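Local coordinates for protein putative protease (Parabacteroides distasonis ATCC 8503, PDB 3KD4) that is of unknown function but may be an exported protease that hydrolyses peptide bonds, at residues 192-197 with 414-419; 450-455 with 474-479. All coordinates share one frame; numbering follows the deposited sequence.

Contact 1. Residues 192-197 with 414-419; sequences FQPKNR and SNLFEL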
loop_
_atom_site.group_PDB
_atom_site.type_symbol
_atom_site.label_atom_id
_atom_site.label_comp_id
_atom_site.label_asym_id
_atom_site.label_seq_id
_atom_site.Cartn_x
_atom_site.Cartn_y
_atom_site.Cartn_z
ATOM N N PHE A 192 9.227 -8.237 -2.226
ATOM C CA PHE A 192 8.557 -8.886 -1.085
ATOM C C PHE A 192 9.114 -8.532 0.296
ATOM O O PHE A 192 9.025 -9.313 1.243
ATOM C CB PHE A 192 8.545 -10.408 -1.289
ATOM C CG PHE A 192 8.190 -10.804 -2.674
ATOM C CD1 PHE A 192 6.939 -10.488 -3.193
ATOM C CD2 PHE A 192 9.083 -11.478 -3.467
ATOM C CE1 PHE A 192 6.604 -10.851 -4.493
ATOM C CE2 PHE A 192 8.750 -11.834 -4.742
ATOM C CZ PHE A 192 7.508 -11.526 -5.254
ATOM N N GLN A 193 9.648 -7.321 0.416
ATOM C CA GLN A 193 9.953 -6.771 1.717
ATOM C C GLN A 193 8.629 -6.420 2.417
ATOM O O GLN A 193 7.599 -6.257 1.759
ATOM C CB GLN A 193 10.803 -5.509 1.566
ATOM C CG GLN A 193 12.180 -5.801 0.987
ATOM C CD GLN A 193 12.999 -4.518 0.829
ATOM O OE1 GLN A 193 13.433 -3.946 1.813
ATOM N NE2 GLN A 193 13.198 -4.079 -0.405
ATOM N N PRO A 194 8.665 -6.282 3.736
ATOM C CA PRO A 194 7.447 -5.941 4.440
ATOM C C PRO A 194 6.846 -4.631 3.943
ATOM O O PRO A 194 7.570 -3.692 3.595
ATOM C CB PRO A 194 7.894 -5.806 5.900
ATOM C CG PRO A 194 9.171 -6.463 5.977
ATOM C CD PRO A 194 9.807 -6.403 4.650
ATOM N N LYS A 195 5.527 -4.603 3.873
ATOM C CA LYS A 195 4.817 -3.420 3.475
ATOM C C LYS A 195 5.261 -2.220 4.316
ATOM O O LYS A 195 5.480 -1.127 3.783
ATOM C CB LYS A 195 3.321 -3.642 3.631
ATOM C CG LYS A 195 2.482 -2.429 3.248
ATOM C CD LYS A 195 0.987 -2.760 3.332
ATOM C CE LYS A 195 0.128 -1.560 2.925
ATOM N NZ LYS A 195 -1.285 -2.011 2.754
ATOM N N ASN A 196 5.421 -2.428 5.609
ATOM C CA ASN A 196 5.977 -1.391 6.474
ATOM C C ASN A 196 7.353 -1.803 6.999
ATOM O O ASN A 196 7.488 -2.727 7.806
ATOM C CB ASN A 196 4.978 -1.095 7.588
ATOM C CG ASN A 196 3.654 -0.619 7.022
ATOM O OD1 ASN A 196 3.626 0.356 6.246
ATOM N ND2 ASN A 196 2.578 -1.330 7.326
ATOM N N ARG A 197 8.387 -1.155 6.481
ATOM C CA ARG A 197 9.756 -1.503 6.853
ATOM C C ARG A 197 10.141 -0.730 8.114
ATOM O O ARG A 197 10.192 0.495 8.090
ATOM C CB ARG A 197 10.698 -1.178 5.707
ATOM C CG ARG A 197 10.295 -1.838 4.404
ATOM C CD ARG A 197 10.865 -1.144 3.193
ATOM N NE ARG A 197 10.211 -1.648 1.985
ATOM C CZ ARG A 197 10.662 -1.507 0.734
ATOM N NH1 ARG A 197 11.800 -0.857 0.475
ATOM N NH2 ARG A 197 9.961 -2.030 -0.276
ATOM N N SER A 414 18.634 -10.555 2.091
ATOM C CA SER A 414 19.173 -9.709 3.133
ATOM C C SER A 414 18.093 -9.094 4.005
ATOM O O SER A 414 18.347 -8.798 5.157
ATOM C CB SER A 414 20.029 -8.625 2.512
ATOM O OG SER A 414 19.217 -7.557 2.072
ATOM N N ASN A 415 16.889 -8.896 3.469
ATOM C CA ASN A 415 15.810 -8.255 4.228
ATOM C C ASN A 415 14.711 -9.228 4.585
ATOM O O ASN A 415 14.656 -10.330 4.046
ATOM C CB ASN A 415 15.234 -7.099 3.424
ATOM C CG ASN A 415 16.243 -6.000 3.227
ATOM O OD1 ASN A 415 16.893 -5.902 2.190
ATOM N ND2 ASN A 415 16.439 -5.219 4.257
ATOM N N LEU A 416 13.847 -8.823 5.505
ATOM C CA LEU A 416 12.662 -9.597 5.816
ATOM C C LEU A 416 11.889 -9.872 4.577
ATOM O O LEU A 416 11.812 -9.026 3.686
ATOM C CB LEU A 416 11.755 -8.872 6.791
ATOM C CG LEU A 416 12.269 -8.737 8.227
ATOM C CD1 LEU A 416 11.217 -7.969 9.048
ATOM C CD2 LEU A 416 12.551 -10.103 8.854
ATOM N N PHE A 417 11.313 -11.071 4.558
ATOM C CA PHE A 417 10.486 -11.567 3.486
ATOM C C PHE A 417 9.043 -11.647 3.982
ATOM O O PHE A 417 8.804 -12.223 5.036
ATOM C CB PHE A 417 11.006 -12.955 3.124
ATOM C CG PHE A 417 10.283 -13.594 2.007
ATOM C CD1 PHE A 417 10.295 -13.022 0.760
ATOM C CD2 PHE A 417 9.598 -14.776 2.190
ATOM C CE1 PHE A 417 9.619 -13.621 -0.299
ATOM C CE2 PHE A 417 8.922 -15.392 1.108
ATOM C CZ PHE A 417 8.933 -14.791 -0.118
ATOM N N GLU A 418 8.097 -11.080 3.250
ATOM C CA GLU A 418 6.692 -11.029 3.704
ATOM C C GLU A 418 5.743 -11.525 2.664
ATOM O O GLU A 418 5.827 -11.123 1.511
ATOM C CB GLU A 418 6.309 -9.568 4.065
ATOM C CG GLU A 418 4.944 -9.398 4.754
ATOM C CD GLU A 418 4.701 -7.967 5.164
ATOM O OE1 GLU A 418 5.029 -7.645 6.309
ATOM O OE2 GLU A 418 4.235 -7.159 4.337
ATOM N N LEU A 419 4.813 -12.382 3.073
ATOM C CA LEU A 419 3.788 -12.901 2.187
ATOM C C LEU A 419 2.550 -12.011 2.249
ATOM O O LEU A 419 2.279 -11.404 3.283
ATOM C CB LEU A 419 3.394 -14.299 2.634
ATOM C CG LEU A 419 4.497 -15.343 2.803
ATOM C CD1 LEU A 419 3.807 -16.651 3.170
ATOM C CD2 LEU A 419 5.307 -15.492 1.510
HETATM O O HOH W 1 4.419 -5.060 6.857
#
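The side chains of Phe192 and Phe417 lie side by side, pointing the same way, and the touch is oblique: CE1 of Phe417 comes to 3.5 Å from Phe192 CB. Tyr484, in helix 481-495, packs edge-to-face with Phe417. Within the loop, Gln193 NE2 lies 3.4 Å above one face of the Arg197 guanidinium, offset toward the rim, and Pro194 O is at its edge, in plane. This is a loop-to-strand junction: the irregular 192-197, downstream of strand 174-184 of the eight-stranded sheet, is laid against strand 417-418, itself half of a two-stranded antiparallel sheet with 478-479. The main chain is tied by Glu418 N, which donates to Phe192 O at 2.8 Å.

Glu418 then reaches back over the loop. With CG anti to the backbone N (chi1 -171°) and the chain extended beyond it, the carboxylate lies against Pro194, whose CB is 3.4 Å from OE1. Its OE2 takes the nearly straight bond from Lys195 N at 2.9 Å, 40° out of the carboxylate plane, and also forms a salt bridge with Arg349. OE1 accepts from Gln478 NE2 and from a water at 2.7 Å that in turn accepts from Asn196 N, so the charged group has several polar partners despite its burial. An alanine here would probably leave Lys195 N and Arg349 without their anionic mate and open a gap against the Pro194 ring.

Leu416 also packs on the proline, crossing it at about a right angle, with its CB 3.6 Å from Pro194 CG. Beside this pair, a CA-H...O contact runs almost straight, at 176°, from Gln193 CA to Leu416 O, 3.5 Å away.

Contact 2. Residues 450-455 with 474-479; sequences KPFGKV and LNKQQF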
loop_
_atom_site.group_PDB
_atom_site.type_symbol
_atom_site.label_atom_id
_atom_site.label_comp_id
_atom_site.label_asym_id
_atom_site.label_seq_id
_atom_site.Cartn_x
_atom_site.Cartn_y
_atom_site.Cartn_z
ATOM N N LYS A 450 8.176 -28.214 6.492
ATOM C CA LYS A 450 9.093 -27.267 7.097
ATOM C C LYS A 450 8.400 -26.679 8.298
ATOM O O LYS A 450 7.205 -26.904 8.501
ATOM C CB LYS A 450 9.459 -26.148 6.100
ATOM C CG LYS A 450 10.329 -26.611 4.923
ATOM C CD LYS A 450 11.674 -27.193 5.317
ATOM C CE LYS A 450 12.402 -27.672 4.079
ATOM N NZ LYS A 450 13.714 -28.292 4.360
ATOM N N PRO A 451 9.142 -25.919 9.106
ATOM C CA PRO A 451 8.513 -25.410 10.323
ATOM C C PRO A 451 7.264 -24.544 10.093
ATOM O O PRO A 451 6.403 -24.529 10.940
ATOM C CB PRO A 451 9.629 -24.588 10.976
ATOM C CG PRO A 451 10.920 -25.184 10.442
ATOM C CD PRO A 451 10.599 -25.636 9.071
ATOM N N PHE A 452 7.141 -23.870 8.960
ATOM C CA PHE A 452 6.036 -22.919 8.800
ATOM C C PHE A 452 5.130 -23.272 7.629
ATOM O O PHE A 452 4.273 -22.485 7.244
ATOM C CB PHE A 452 6.612 -21.499 8.729
ATOM C CG PHE A 452 7.324 -21.092 9.993
ATOM C CD1 PHE A 452 6.626 -21.043 11.219
ATOM C CD2 PHE A 452 8.693 -20.828 9.995
ATOM C CE1 PHE A 452 7.294 -20.716 12.430
ATOM C CE2 PHE A 452 9.368 -20.495 11.181
ATOM C CZ PHE A 452 8.660 -20.428 12.399
ATOM N N GLY A 453 5.273 -24.486 7.090
ATOM C CA GLY A 453 4.327 -24.932 6.070
ATOM C C GLY A 453 4.640 -26.293 5.499
ATOM O O GLY A 453 5.526 -26.981 5.982
ATOM N N LYS A 454 3.910 -26.664 4.450
ATOM C CA LYS A 454 4.026 -28.007 3.885
ATOM C C LYS A 454 3.417 -27.992 2.500
ATOM O O LYS A 454 2.445 -27.295 2.265
ATOM C CB LYS A 454 3.286 -29.005 4.805
ATOM C CG LYS A 454 3.239 -30.457 4.325
ATOM C CD LYS A 454 2.599 -31.373 5.338
ATOM C CE LYS A 454 1.081 -31.227 5.372
ATOM N NZ LYS A 454 0.442 -32.295 6.292
ATOM N N VAL A 455 4.017 -28.747 1.591
ATOM C CA VAL A 455 3.502 -28.941 0.233
ATOM C C VAL A 455 3.417 -30.458 -0.003
ATOM O O VAL A 455 4.338 -31.193 0.348
ATOM C CB VAL A 455 4.399 -28.302 -0.845
ATOM C CG1 VAL A 455 3.952 -28.706 -2.244
ATOM C CG2 VAL A 455 4.427 -26.779 -0.716
ATOM N N LEU A 474 0.871 -22.264 4.029
ATOM C CA LEU A 474 1.883 -21.401 4.544
ATOM C C LEU A 474 1.282 -20.732 5.785
ATOM O O LEU A 474 0.228 -20.079 5.714
ATOM C CB LEU A 474 2.345 -20.400 3.475
ATOM C CG LEU A 474 3.016 -20.928 2.210
ATOM C CD1 LEU A 474 3.352 -19.758 1.234
ATOM C CD2 LEU A 474 4.292 -21.742 2.505
ATOM N N ASN A 475 1.942 -20.930 6.928
ATOM C CA ASN A 475 1.377 -20.581 8.238
ATOM C C ASN A 475 2.082 -19.451 8.989
ATOM O O ASN A 475 1.812 -19.231 10.134
ATOM C CB ASN A 475 1.366 -21.812 9.121
ATOM C CG ASN A 475 0.638 -22.982 8.482
ATOM O OD1 ASN A 475 -0.481 -22.831 7.964
ATOM N ND2 ASN A 475 1.266 -24.173 8.526
ATOM N N LYS A 476 2.985 -18.743 8.341
ATOM C CA LYS A 476 3.677 -17.595 8.942
ATOM C C LYS A 476 3.774 -16.557 7.822
ATOM O O LYS A 476 3.865 -16.912 6.662
ATOM C CB LYS A 476 5.058 -18.031 9.452
ATOM C CG LYS A 476 5.883 -16.979 10.128
ATOM C CD LYS A 476 7.127 -17.622 10.763
ATOM C CE LYS A 476 8.212 -16.638 11.223
ATOM N NZ LYS A 476 7.690 -15.389 11.877
ATOM N N GLN A 477 3.730 -15.275 8.180
ATOM C CA GLN A 477 3.729 -14.182 7.225
ATOM C C GLN A 477 5.090 -13.550 6.956
ATOM O O GLN A 477 5.329 -13.088 5.856
ATOM C CB GLN A 477 2.857 -13.059 7.762
ATOM C CG GLN A 477 1.421 -13.329 7.686
ATOM C CD GLN A 477 0.627 -12.320 8.436
ATOM O OE1 GLN A 477 -0.063 -11.512 7.813
ATOM N NE2 GLN A 477 0.729 -12.337 9.806
ATOM N N GLN A 478 5.929 -13.448 7.976
ATOM C CA GLN A 478 7.214 -12.785 7.836
ATOM C C GLN A 478 8.354 -13.674 8.223
ATOM O O GLN A 478 8.283 -14.400 9.214
ATOM C CB GLN A 478 7.302 -11.541 8.703
ATOM C CG GLN A 478 6.275 -10.477 8.363
ATOM C CD GLN A 478 6.456 -9.234 9.232
ATOM O OE1 GLN A 478 6.690 -9.353 10.427
ATOM N NE2 GLN A 478 6.333 -8.058 8.644
ATOM N N PHE A 479 9.436 -13.545 7.472
ATOM C CA PHE A 479 10.568 -14.439 7.574
ATOM C C PHE A 479 11.869 -13.641 7.547
ATOM O O PHE A 479 12.064 -12.756 6.702
ATOM C CB PHE A 479 10.555 -15.446 6.412
ATOM C CG PHE A 479 9.327 -16.273 6.346
ATOM C CD1 PHE A 479 8.180 -15.790 5.704
ATOM C CD2 PHE A 479 9.290 -17.524 6.949
ATOM C CE1 PHE A 479 7.025 -16.544 5.666
ATOM C CE2 PHE A 479 8.123 -18.308 6.924
ATOM C CZ PHE A 479 6.992 -17.828 6.267
#
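Asn475 N donates to Phe452 O at 2.8 Å, the hydrogen bond that joins the two segments just where strand 465-474 runs out. One residue further on, Gly453 pairs with Leu474 as an antiparallel non-hydrogen-bonded pair of the five-stranded mixed sheet. Phe452 itself sits in the type I turn from Lys450 to Gly453, the tight two-residue hairpin loop between strands 446-450 and 453-462. Lys450 N closes that turn on Gly453 O, while the return bond from Gly453 N is weak.

Phe452 contributes more buried surface than any other residue. The side chains of Lys476 and Phe452 run side by side, pointing the same way, and CD of the lysine sits over the middle of one face of the ring, 3.3 Å from the centroid and 4° off the ring normal, a well-centred CH-pi contact. Pro451 CB lies over the opposite face, 4.0 Å above the plane and shifted toward the rim. Phe479 slides past in the opposite direction; its CE2 is 4.0 Å from Phe452 CB, which lies at the edge of the Phe479 ring.

The ammonium of Lys476 goes its own way. A bend at chi4 (40°) sets NZ where it makes a weak hydrogen bond to Gln478 O, 5.4 Å from the Phe452 centroid, so any cation-pi attraction is weak at most. At Gly453 the packing is close: a beta carbon there would come 3.3 Å from Leu474 CD2. Helix 481-495 covers this part of the sheet, with Leu490 against Leu474.

The chemistry is therefore divided: one backbone bond fixes the strand end to the turn, whereas the lysine serves the aromatic ring mainly through its methylenes and offers its NZ only weakly to a carbonyl.

How the contacts relate
Contact 1 and contact 2 follow one another along the chain, with centres 15 Å apart, and meet through the small antiparallel sheet of strands 417-418 and 478-479. Phe417 N lies 2.8 Å from Phe479 O, a probable hydrogen bond between the strands, and the Glu418-Gln478 bond of contact 1 spans the same pair of strands, at 2.7 Å from OE1 to NE2. Leu419 CD1 adds packing at 3.5 Å from Lys476 O. Thus the loop 192-197 is connected, by way of 414-419 and 474-479, to the turn at 450-453. A bound glycerol, probably from the crystallisation liquor, sits at this junction, hydrogen-bonded to Asn196 O and weakly to Gln478 NE2.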